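PDB 4UPK: phosphonate monoester hydrolase from Ruegeria pomeroyi, which belongs to the sulfatase family within the alkaline phosphatase clan and is a hydrolase built around a large mixed beta-sheet flanked by helices. Local coordinates for residues Q336-L341 and I373-G378; S34-I39 and L399-Q404; V70-H75 and P417-E422. One frame throughout, in Å; residues are numbered along the deposited sequence.

Contact 1: residues Q336-L341 and I373-G378; sequences QYDDTL and IIRAPG
Y337 packs closely on R375, whose long, flexible chain can lay its flat end against a ring and still reach D68. Their side chains cross at about a right angle, and CE2 of Y337 lies over one face of the R375 guanidinium, 3.4 Å above its plane and offset toward the rim. The two planes are tilted 39° apart. R375 gets there with a chain extended from CG to NE, and CD of R375 comes to 3.3 Å from OH of Y337. That hydroxyl and NE of R375 both turn to OD2 of D68, by a hydrogen bond and a salt bridge. Further along, L341 lies beside I374, pointing the same way; its CD1 is 3.8 Å from CG2 of I374 and 3.9 Å from CB of A376, apolar groups that suit the buried space beside the strand and its end.

Toward solvent the contact is looser. OD1 of D338 stands 3.7 Å from NH2 of R375, a long salt bridge with the oxygen well out of the guanidinium plane, so charge alone connects them. P377 packs its ring against the carbonyl of D338.

No direct hydrogen bond joins the segments. A water instead accepts from NH1 of R375 (2.7 Å) and donates to the carbonyl oxygens of Y337 and T340, tying the type I turn to the strand end. The arginine is thus probably stabilised by two carboxylates, D68 at NE and, more weakly, D338.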
loop_
_atom_site.group_PDB
_atom_site.type_symbol
_atom_site.label_atom_id
_atom_site.label_comp_id
_atom_site.label_asym_id
_atom_site.label_seq_id
_atom_site.Cartn_x
_atom_site.Cartn_y
_atom_site.Cartn_z
ATOM N N GLN A 336 17.567 -31.901 -19.047
ATOM C CA GLN A 336 16.547 -31.205 -18.265
ATOM C C GLN A 336 15.115 -31.585 -18.659
ATOM O O GLN A 336 14.194 -31.165 -17.985
ATOM C CB GLN A 336 16.729 -29.683 -18.379
ATOM C CG GLN A 336 17.976 -29.127 -17.684
ATOM C CD GLN A 336 18.001 -27.617 -17.838
ATOM O OE1 GLN A 336 17.714 -26.872 -16.896
ATOM N NE2 GLN A 336 18.252 -27.131 -19.053
ATOM N N TYR A 337 14.930 -32.394 -19.711
ATOM C CA TYR A 337 13.630 -32.828 -20.205
ATOM C C TYR A 337 12.805 -33.654 -19.204
ATOM O O TYR A 337 11.625 -33.355 -19.006
ATOM C CB TYR A 337 13.806 -33.580 -21.535
ATOM C CG TYR A 337 12.531 -34.076 -22.181
ATOM C CD1 TYR A 337 11.727 -33.220 -22.930
ATOM C CD2 TYR A 337 12.170 -35.421 -22.113
ATOM C CE1 TYR A 337 10.580 -33.684 -23.571
ATOM C CE2 TYR A 337 11.025 -35.896 -22.752
ATOM C CZ TYR A 337 10.237 -35.024 -23.482
ATOM O OH TYR A 337 9.110 -35.491 -24.115
ATOM N N ASP A 338 13.400 -34.696 -18.609
ATOM C CA ASP A 338 12.694 -35.577 -17.662
ATOM C C ASP A 338 12.345 -34.903 -16.333
ATOM O O ASP A 338 11.341 -35.276 -15.750
ATOM C CB ASP A 338 13.450 -36.901 -17.432
ATOM C CG ASP A 338 13.815 -37.689 -18.680
ATOM O OD1 ASP A 338 13.016 -37.687 -19.646
ATOM O OD2 ASP A 338 14.853 -38.380 -18.657
ATOM N N ASP A 339 13.127 -33.883 -15.897
ATOM C CA ASP A 339 12.944 -33.119 -14.647
ATOM C C ASP A 339 12.134 -31.791 -14.821
ATOM O O ASP A 339 12.218 -30.906 -13.950
ATOM C CB ASP A 339 14.331 -32.793 -14.030
ATOM C CG ASP A 339 15.110 -33.956 -13.429
ATOM O OD1 ASP A 339 14.528 -35.065 -13.282
ATOM O OD2 ASP A 339 16.284 -33.750 -13.060
ATOM N N THR A 340 11.368 -31.654 -15.937
ATOM C CA THR A 340 10.605 -30.433 -16.249
ATOM C C THR A 340 9.104 -30.672 -16.443
ATOM O O THR A 340 8.695 -31.572 -17.185
ATOM C CB THR A 340 11.231 -29.726 -17.480
ATOM O OG1 THR A 340 12.591 -29.441 -17.186
ATOM C CG2 THR A 340 10.516 -28.410 -17.887
ATOM N N LEU A 341 8.289 -29.803 -15.819
ATOM C CA LEU A 341 6.857 -29.780 -16.034
ATOM C C LEU A 341 6.682 -28.938 -17.303
ATOM O O LEU A 341 6.991 -27.733 -17.307
ATOM C CB LEU A 341 6.089 -29.149 -14.841
ATOM C CG LEU A 341 4.596 -28.863 -15.053
ATOM C CD1 LEU A 341 3.790 -30.157 -15.267
ATOM C CD2 LEU A 341 4.027 -28.066 -13.926
ATOM N N ILE A 373 -1.259 -30.103 -23.815
ATOM C CA ILE A 373 -0.328 -31.204 -23.614
ATOM C C ILE A 373 0.413 -30.889 -22.344
ATOM O O ILE A 373 0.950 -29.785 -22.186
ATOM C CB ILE A 373 0.667 -31.470 -24.803
ATOM C CG1 ILE A 373 -0.050 -31.560 -26.190
ATOM C CG2 ILE A 373 1.517 -32.734 -24.536
ATOM C CD1 ILE A 373 0.860 -31.291 -27.427
ATOM N N ILE A 374 0.435 -31.857 -21.421
ATOM C CA ILE A 374 1.163 -31.702 -20.184
ATOM C C ILE A 374 2.093 -32.885 -19.992
ATOM O O ILE A 374 1.647 -34.034 -19.970
ATOM C CB ILE A 374 0.258 -31.425 -18.938
ATOM C CG1 ILE A 374 -0.593 -30.125 -19.127
ATOM C CG2 ILE A 374 1.110 -31.381 -17.641
ATOM C CD1 ILE A 374 -1.607 -29.789 -17.969
ATOM N N ARG A 375 3.392 -32.596 -19.862
ATOM C CA ARG A 375 4.375 -33.613 -19.554
ATOM C C ARG A 375 4.955 -33.304 -18.193
ATOM O O ARG A 375 5.399 -32.188 -17.929
ATOM C CB ARG A 375 5.502 -33.705 -20.594
ATOM C CG ARG A 375 6.153 -35.080 -20.526
ATOM C CD ARG A 375 7.425 -35.189 -21.312
ATOM N NE ARG A 375 8.054 -36.501 -21.120
ATOM C CZ ARG A 375 8.829 -36.834 -20.089
ATOM N NH1 ARG A 375 9.070 -35.960 -19.119
ATOM N NH2 ARG A 375 9.347 -38.052 -20.010
ATOM N N ALA A 376 4.948 -34.305 -17.331
ATOM C CA ALA A 376 5.503 -34.197 -15.999
ATOM C C ALA A 376 6.281 -35.470 -15.731
ATOM O O ALA A 376 5.831 -36.535 -16.164
ATOM C CB ALA A 376 4.378 -34.045 -14.980
ATOM N N PRO A 377 7.437 -35.413 -15.028
ATOM C CA PRO A 377 8.138 -36.672 -14.680
ATOM C C PRO A 377 7.195 -37.656 -13.978
ATOM O O PRO A 377 6.498 -37.278 -13.034
ATOM C CB PRO A 377 9.271 -36.218 -13.738
ATOM C CG PRO A 377 8.960 -34.806 -13.367
ATOM C CD PRO A 377 8.128 -34.230 -14.470
ATOM N N GLY A 378 7.123 -38.875 -14.506
ATOM C CA GLY A 378 6.260 -39.934 -13.989
ATOM C C GLY A 378 4.835 -39.966 -14.523
ATOM O O GLY A 378 4.008 -40.728 -14.004
HETATM O O HOH W 1 8.989 -33.219 -19.210
#

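Contact 2: residues S34-I39 and L399-Q404; sequences SNVLFI and LDWVGQ
W401 presses the far corner of its indole, CZ3 and CH2, against the start of strand 35-41. CZ3 stops 3.3 Å from the carbonyl oxygen of N35, while CH2 lies 4.0 Å from CA of S34. On the same strand CG2 of V36 touches two partners, CZ3 of W401 at 4.0 Å and CG1 of V402 at 3.8 Å; a beta-branched valine suits an extended strand and presents CG2 to the helix. In W401, chi1 of -171° sets CG anti to the backbone N, and the indole carries on from there to the strand; V36 and W401 run alongside but point opposite ways. At the S34 end a water bonds to OG of S34 at 2.7 Å and donates weakly to the carbonyl of W401.

What positions this first shell lies just behind it. The helix stops directly after V402 in a Schellman motif: G403 has positive phi, Q404 N bonds to L399 O and G403 N to D400 O. CB of N35 points away from the helix; its ND2 bonds to T340 OG1 and its OD1 to W233 N.

Strand 35-41 runs between parallel strands 340-346 and 234-239. Helix 394-402 covers this end of the sheet, with W401 extending onto L341 and P377, and M118 of helix 114-120 touches both V36 and V402.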
loop_
_atom_site.group_PDB
_atom_site.type_symbol
_atom_site.label_atom_id
_atom_site.label_comp_id
_atom_site.label_asym_id
_atom_site.label_seq_id
_atom_site.Cartn_x
_atom_site.Cartn_y
_atom_site.Cartn_z
ATOM N N SER A 34 13.505 -28.889 -10.345
ATOM C CA SER A 34 12.080 -28.709 -10.630
ATOM C C SER A 34 11.906 -27.494 -11.539
ATOM O O SER A 34 11.873 -26.354 -11.066
ATOM C CB SER A 34 11.277 -28.539 -9.341
ATOM O OG SER A 34 11.435 -29.631 -8.448
ATOM N N ASN A 35 11.822 -27.736 -12.849
ATOM C CA ASN A 35 11.649 -26.654 -13.815
ATOM C C ASN A 35 10.225 -26.594 -14.281
ATOM O O ASN A 35 9.513 -27.604 -14.244
ATOM C CB ASN A 35 12.552 -26.843 -15.036
ATOM C CG ASN A 35 14.032 -26.931 -14.766
ATOM O OD1 ASN A 35 14.624 -26.099 -14.065
ATOM N ND2 ASN A 35 14.670 -27.923 -15.381
ATOM N N VAL A 36 9.800 -25.400 -14.725
ATOM C CA VAL A 36 8.487 -25.203 -15.322
ATOM C C VAL A 36 8.645 -24.521 -16.686
ATOM O O VAL A 36 9.186 -23.422 -16.779
ATOM C CB VAL A 36 7.432 -24.516 -14.398
ATOM C CG1 VAL A 36 6.070 -24.421 -15.101
ATOM C CG2 VAL A 36 7.290 -25.263 -13.070
ATOM N N LEU A 37 8.202 -25.206 -17.743
ATOM C CA LEU A 37 8.222 -24.679 -19.100
ATOM C C LEU A 37 6.783 -24.545 -19.546
ATOM O O LEU A 37 6.106 -25.540 -19.817
ATOM C CB LEU A 37 9.057 -25.534 -20.087
ATOM C CG LEU A 37 9.049 -25.066 -21.580
ATOM C CD1 LEU A 37 9.632 -23.660 -21.745
ATOM C CD2 LEU A 37 9.763 -26.033 -22.462
ATOM N N PHE A 38 6.314 -23.299 -19.595
ATOM C CA PHE A 38 4.951 -22.958 -19.955
ATOM C C PHE A 38 4.916 -22.257 -21.314
ATOM O O PHE A 38 5.289 -21.079 -21.425
ATOM C CB PHE A 38 4.326 -22.102 -18.836
ATOM C CG PHE A 38 2.836 -21.846 -18.892
ATOM C CD1 PHE A 38 2.024 -22.526 -19.802
ATOM C CD2 PHE A 38 2.237 -20.966 -18.001
ATOM C CE1 PHE A 38 0.649 -22.292 -19.848
ATOM C CE2 PHE A 38 0.864 -20.730 -18.050
ATOM C CZ PHE A 38 0.078 -21.411 -18.961
ATOM N N ILE A 39 4.496 -23.016 -22.366
ATOM C CA ILE A 39 4.380 -22.475 -23.726
ATOM C C ILE A 39 2.910 -22.260 -24.053
ATOM O O ILE A 39 2.101 -23.179 -23.879
ATOM C CB ILE A 39 5.087 -23.301 -24.866
ATOM C CG1 ILE A 39 6.552 -23.599 -24.548
ATOM C CG2 ILE A 39 4.944 -22.593 -26.271
ATOM C CD1 ILE A 39 7.203 -24.593 -25.551
ATOM N N LEU A 399 1.277 -24.810 -9.615
ATOM C CA LEU A 399 1.478 -24.580 -8.177
ATOM C C LEU A 399 1.491 -25.870 -7.377
ATOM O O LEU A 399 2.361 -26.049 -6.523
ATOM C CB LEU A 399 0.453 -23.575 -7.595
ATOM C CG LEU A 399 0.509 -22.133 -8.152
ATOM C CD1 LEU A 399 -0.543 -21.270 -7.486
ATOM C CD2 LEU A 399 1.930 -21.508 -8.025
ATOM N N ASP A 400 0.536 -26.776 -7.667
ATOM C CA ASP A 400 0.430 -28.083 -7.029
ATOM C C ASP A 400 1.746 -28.845 -7.241
ATOM O O ASP A 400 2.381 -29.247 -6.264
ATOM C CB ASP A 400 -0.774 -28.846 -7.622
ATOM C CG ASP A 400 -1.066 -30.230 -7.076
ATOM O OD1 ASP A 400 -0.361 -30.664 -6.137
ATOM O OD2 ASP A 400 -2.004 -30.886 -7.592
ATOM N N TRP A 401 2.190 -28.965 -8.520
ATOM C CA TRP A 401 3.411 -29.663 -8.912
ATOM C C TRP A 401 4.694 -29.131 -8.239
ATOM O O TRP A 401 5.543 -29.938 -7.864
ATOM C CB TRP A 401 3.525 -29.724 -10.441
ATOM C CG TRP A 401 4.628 -30.609 -10.926
ATOM C CD1 TRP A 401 4.566 -31.955 -11.147
ATOM C CD2 TRP A 401 5.963 -30.204 -11.269
ATOM N NE1 TRP A 401 5.780 -32.413 -11.611
ATOM C CE2 TRP A 401 6.662 -31.363 -11.675
ATOM C CE3 TRP A 401 6.645 -28.974 -11.247
ATOM C CZ2 TRP A 401 8.003 -31.324 -12.086
ATOM C CZ3 TRP A 401 7.971 -28.937 -11.654
ATOM C CH2 TRP A 401 8.637 -30.101 -12.070
ATOM N N VAL A 402 4.818 -27.804 -8.043
ATOM C CA VAL A 402 5.973 -27.193 -7.373
ATOM C C VAL A 402 5.841 -27.260 -5.829
ATOM O O VAL A 402 6.822 -27.025 -5.104
ATOM C CB VAL A 402 6.330 -25.759 -7.886
ATOM C CG1 VAL A 402 6.520 -25.736 -9.394
ATOM C CG2 VAL A 402 5.289 -24.719 -7.464
ATOM N N GLY A 403 4.629 -27.562 -5.352
ATOM C CA GLY A 403 4.320 -27.667 -3.932
ATOM C C GLY A 403 4.040 -26.334 -3.272
ATOM O O GLY A 403 4.342 -26.157 -2.091
ATOM N N GLN A 404 3.474 -25.383 -4.034
ATOM C CA GLN A 404 3.129 -24.039 -3.569
ATOM C C GLN A 404 1.621 -23.948 -3.369
ATOM O O GLN A 404 0.865 -24.444 -4.211
ATOM C CB GLN A 404 3.619 -22.980 -4.582
ATOM C CG GLN A 404 3.383 -21.528 -4.180
ATOM C CD GLN A 404 4.026 -21.126 -2.861
ATOM O OE1 GLN A 404 5.171 -21.486 -2.546
ATOM N NE2 GLN A 404 3.308 -20.329 -2.069
HETATM O O HOH W 2 8.952 -30.066 -7.501
#

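Contact 3: residues V70-H75 and P417-E422; sequences VSFRRH and PFLTGE
F72 meets F418 and L419 through the outer end of its ring, and the contacts between side chains are apolar. CE2 of F72 is 3.8 Å from CB of F418, so F418 offers chiefly its methylene, with its ring carbon CG slightly farther off; the two side chains cross obliquely. CZ of F72 is 4.1 Å from CD2 of L419, which meets the rim of the ring roughly in its plane. The same CD2 also packs 4.1 Å from CG2 of V70. In F72 CG is anti to the carbonyl carbon (chi1 -64°), and the ring is long enough to bring CE2 and CZ to the helix.

A second kind of contact sets methyls against backbone. CG2 of V70 lies 3.7 Å from the carbonyl oxygen of L419, and CG1 of V70 approaches that of F418.

Within 417-422, backbone bonds close a short, weakly bonded helix. G421 N bonds to F418 O at 3.1 Å and N of the poorly ordered E422, weakly, to P417 O: a Schellman motif in which G421 takes positive phi, readily adopted by glycine. Strand bonds go to sheet neighbours, V70 to I374 and F72 to L372.

Around this, F72 and F418 both rest on V385, and the F418 ring packs edge-to-face with W427. Since no hydrogen bond crosses between the segments, the buried fit of strand 70-76 against helix 416-419 depends on shape and hydrophobic burial.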
loop_
_atom_site.group_PDB
_atom_site.type_symbol
_atom_site.label_atom_id
_atom_site.label_comp_id
_atom_site.label_asym_id
_atom_site.label_seq_id
_atom_site.Cartn_x
_atom_site.Cartn_y
_atom_site.Cartn_z
ATOM N N VAL A 70 0.581 -36.356 -21.711
ATOM C CA VAL A 70 -0.867 -36.361 -21.513
ATOM C C VAL A 70 -1.553 -35.248 -22.373
ATOM O O VAL A 70 -1.213 -34.061 -22.260
ATOM C CB VAL A 70 -1.223 -36.265 -20.000
ATOM C CG1 VAL A 70 -2.724 -36.414 -19.773
ATOM C CG2 VAL A 70 -0.450 -37.294 -19.172
ATOM N N SER A 71 -2.510 -35.663 -23.226
ATOM C CA SER A 71 -3.295 -34.791 -24.101
ATOM C C SER A 71 -4.714 -34.646 -23.553
ATOM O O SER A 71 -5.332 -35.640 -23.184
ATOM C CB SER A 71 -3.359 -35.359 -25.517
ATOM O OG SER A 71 -2.059 -35.494 -26.066
ATOM N N PHE A 72 -5.224 -33.401 -23.515
ATOM C CA PHE A 72 -6.544 -33.051 -23.011
ATOM C C PHE A 72 -7.413 -32.661 -24.204
ATOM O O PHE A 72 -7.219 -31.594 -24.803
ATOM C CB PHE A 72 -6.432 -31.934 -21.945
ATOM C CG PHE A 72 -5.679 -32.353 -20.695
ATOM C CD1 PHE A 72 -4.286 -32.359 -20.665
ATOM C CD2 PHE A 72 -6.362 -32.751 -19.554
ATOM C CE1 PHE A 72 -3.593 -32.751 -19.516
ATOM C CE2 PHE A 72 -5.667 -33.156 -18.404
ATOM C CZ PHE A 72 -4.286 -33.149 -18.391
ATOM N N ARG A 73 -8.346 -33.557 -24.568
ATOM C CA ARG A 73 -9.222 -33.419 -25.742
ATOM C C ARG A 73 -10.483 -32.541 -25.627
ATOM O O ARG A 73 -11.058 -32.175 -26.671
ATOM C CB ARG A 73 -9.562 -34.799 -26.341
ATOM C CG ARG A 73 -8.329 -35.538 -26.835
ATOM C CD ARG A 73 -7.863 -35.152 -28.244
ATOM N NE ARG A 73 -6.467 -35.553 -28.471
ATOM C CZ ARG A 73 -6.085 -36.769 -28.850
ATOM N NH1 ARG A 73 -6.986 -37.719 -29.065
ATOM N NH2 ARG A 73 -4.803 -37.048 -28.999
ATOM N N ARG A 74 -10.922 -32.217 -24.384
ATOM C CA ARG A 74 -12.116 -31.395 -24.164
ATOM C C ARG A 74 -11.730 -30.140 -23.375
ATOM O O ARG A 74 -12.373 -29.797 -22.384
ATOM C CB ARG A 74 -13.216 -32.226 -23.461
ATOM C CG ARG A 74 -14.612 -31.944 -23.995
ATOM C CD ARG A 74 -15.613 -33.016 -23.599
ATOM N NE ARG A 74 -16.898 -32.857 -24.295
ATOM C CZ ARG A 74 -18.053 -32.549 -23.702
ATOM N NH1 ARG A 74 -18.108 -32.370 -22.385
ATOM N NH2 ARG A 74 -19.164 -32.426 -24.420
ATOM N N HIS A 75 -10.657 -29.460 -23.830
ATOM C CA HIS A 75 -10.093 -28.270 -23.204
ATOM C C HIS A 75 -10.586 -26.988 -23.862
ATOM O O HIS A 75 -10.441 -26.801 -25.073
ATOM C CB HIS A 75 -8.561 -28.337 -23.186
ATOM C CG HIS A 75 -7.927 -27.288 -22.335
ATOM N ND1 HIS A 75 -7.972 -27.357 -20.953
ATOM C CD2 HIS A 75 -7.275 -26.161 -22.693
ATOM C CE1 HIS A 75 -7.329 -26.285 -20.517
ATOM N NE2 HIS A 75 -6.900 -25.532 -21.524
ATOM N N PRO A 417 -4.232 -35.112 -10.902
ATOM C CA PRO A 417 -4.748 -36.514 -10.886
ATOM C C PRO A 417 -4.779 -37.213 -12.259
ATOM O O PRO A 417 -4.442 -38.395 -12.346
ATOM C CB PRO A 417 -6.168 -36.370 -10.302
ATOM C CG PRO A 417 -6.102 -35.140 -9.489
ATOM C CD PRO A 417 -5.186 -34.202 -10.226
ATOM N N PHE A 418 -5.143 -36.470 -13.323
ATOM C CA PHE A 418 -5.178 -36.912 -14.728
ATOM C C PHE A 418 -3.825 -37.345 -15.301
ATOM O O PHE A 418 -3.802 -38.153 -16.234
ATOM C CB PHE A 418 -5.742 -35.791 -15.628
ATOM C CG PHE A 418 -7.173 -35.410 -15.335
ATOM C CD1 PHE A 418 -8.229 -36.193 -15.800
ATOM C CD2 PHE A 418 -7.469 -34.247 -14.642
ATOM C CE1 PHE A 418 -9.551 -35.813 -15.579
ATOM C CE2 PHE A 418 -8.788 -33.868 -14.424
ATOM C CZ PHE A 418 -9.822 -34.661 -14.878
ATOM N N LEU A 419 -2.707 -36.770 -14.793
ATOM C CA LEU A 419 -1.344 -37.058 -15.263
ATOM C C LEU A 419 -0.906 -38.513 -15.081
ATOM O O LEU A 419 -0.152 -39.033 -15.911
ATOM C CB LEU A 419 -0.320 -36.068 -14.687
ATOM C CG LEU A 419 -0.558 -34.567 -14.968
ATOM C CD1 LEU A 419 0.589 -33.732 -14.454
ATOM C CD2 LEU A 419 -0.803 -34.288 -16.456
ATOM N N THR A 420 -1.414 -39.182 -14.020
ATOM C CA THR A 420 -1.156 -40.600 -13.741
ATOM C C THR A 420 -2.332 -41.487 -14.212
ATOM O O THR A 420 -2.545 -42.581 -13.676
ATOM C CB THR A 420 -0.759 -40.821 -12.278
ATOM O OG1 THR A 420 -1.720 -40.192 -11.439
ATOM C CG2 THR A 420 0.640 -40.302 -11.968
ATOM N N GLY A 421 -3.068 -41.000 -15.212
ATOM C CA GLY A 421 -4.191 -41.691 -15.834
ATOM C C GLY A 421 -5.456 -41.781 -15.003
ATOM O O GLY A 421 -6.388 -42.482 -15.405
ATOM N N GLU A 422 -5.513 -41.087 -13.846
ATOM C CA GLU A 422 -6.688 -41.090 -12.965
ATOM C C GLU A 422 -7.627 -39.928 -13.281
ATOM O O GLU A 422 -7.422 -39.252 -14.291
ATOM C CB GLU A 422 -6.325 -41.128 -11.460
ATOM C CG GLU A 422 -4.863 -41.156 -11.040
ATOM C CD GLU A 422 -4.290 -42.487 -10.591
ATOM O OE1 GLU A 422 -4.991 -43.520 -10.695
ATOM O OE2 GLU A 422 -3.151 -42.482 -10.075
#

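How the contacts relate
The three contacts follow one sheet: strand 35-41 of contact 2 neighbours strand 340-346 of contact 1, which pairs with 372-375, which in turn pairs with strand 70-76 of contact 3. Centres of contacts 1 and 2 lie about 10 Å apart, joined by a probable hydrogen bond from L37 N to L341 O (2.8 Å). Contacts 1 and 3 are about 14 Å apart between centres, with I374 N probably bonded to V70 O at 2.9 Å and CD1 of L419 packing 3.8 Å from CB of A376. Contacts 2 and 3, about 16 Å between centres and about 5 Å between nearest atoms, do not touch, although their helices, 394-402 and 416-419, are consecutive. Contact 1 bridges them in space; in sequence it is nested inside both.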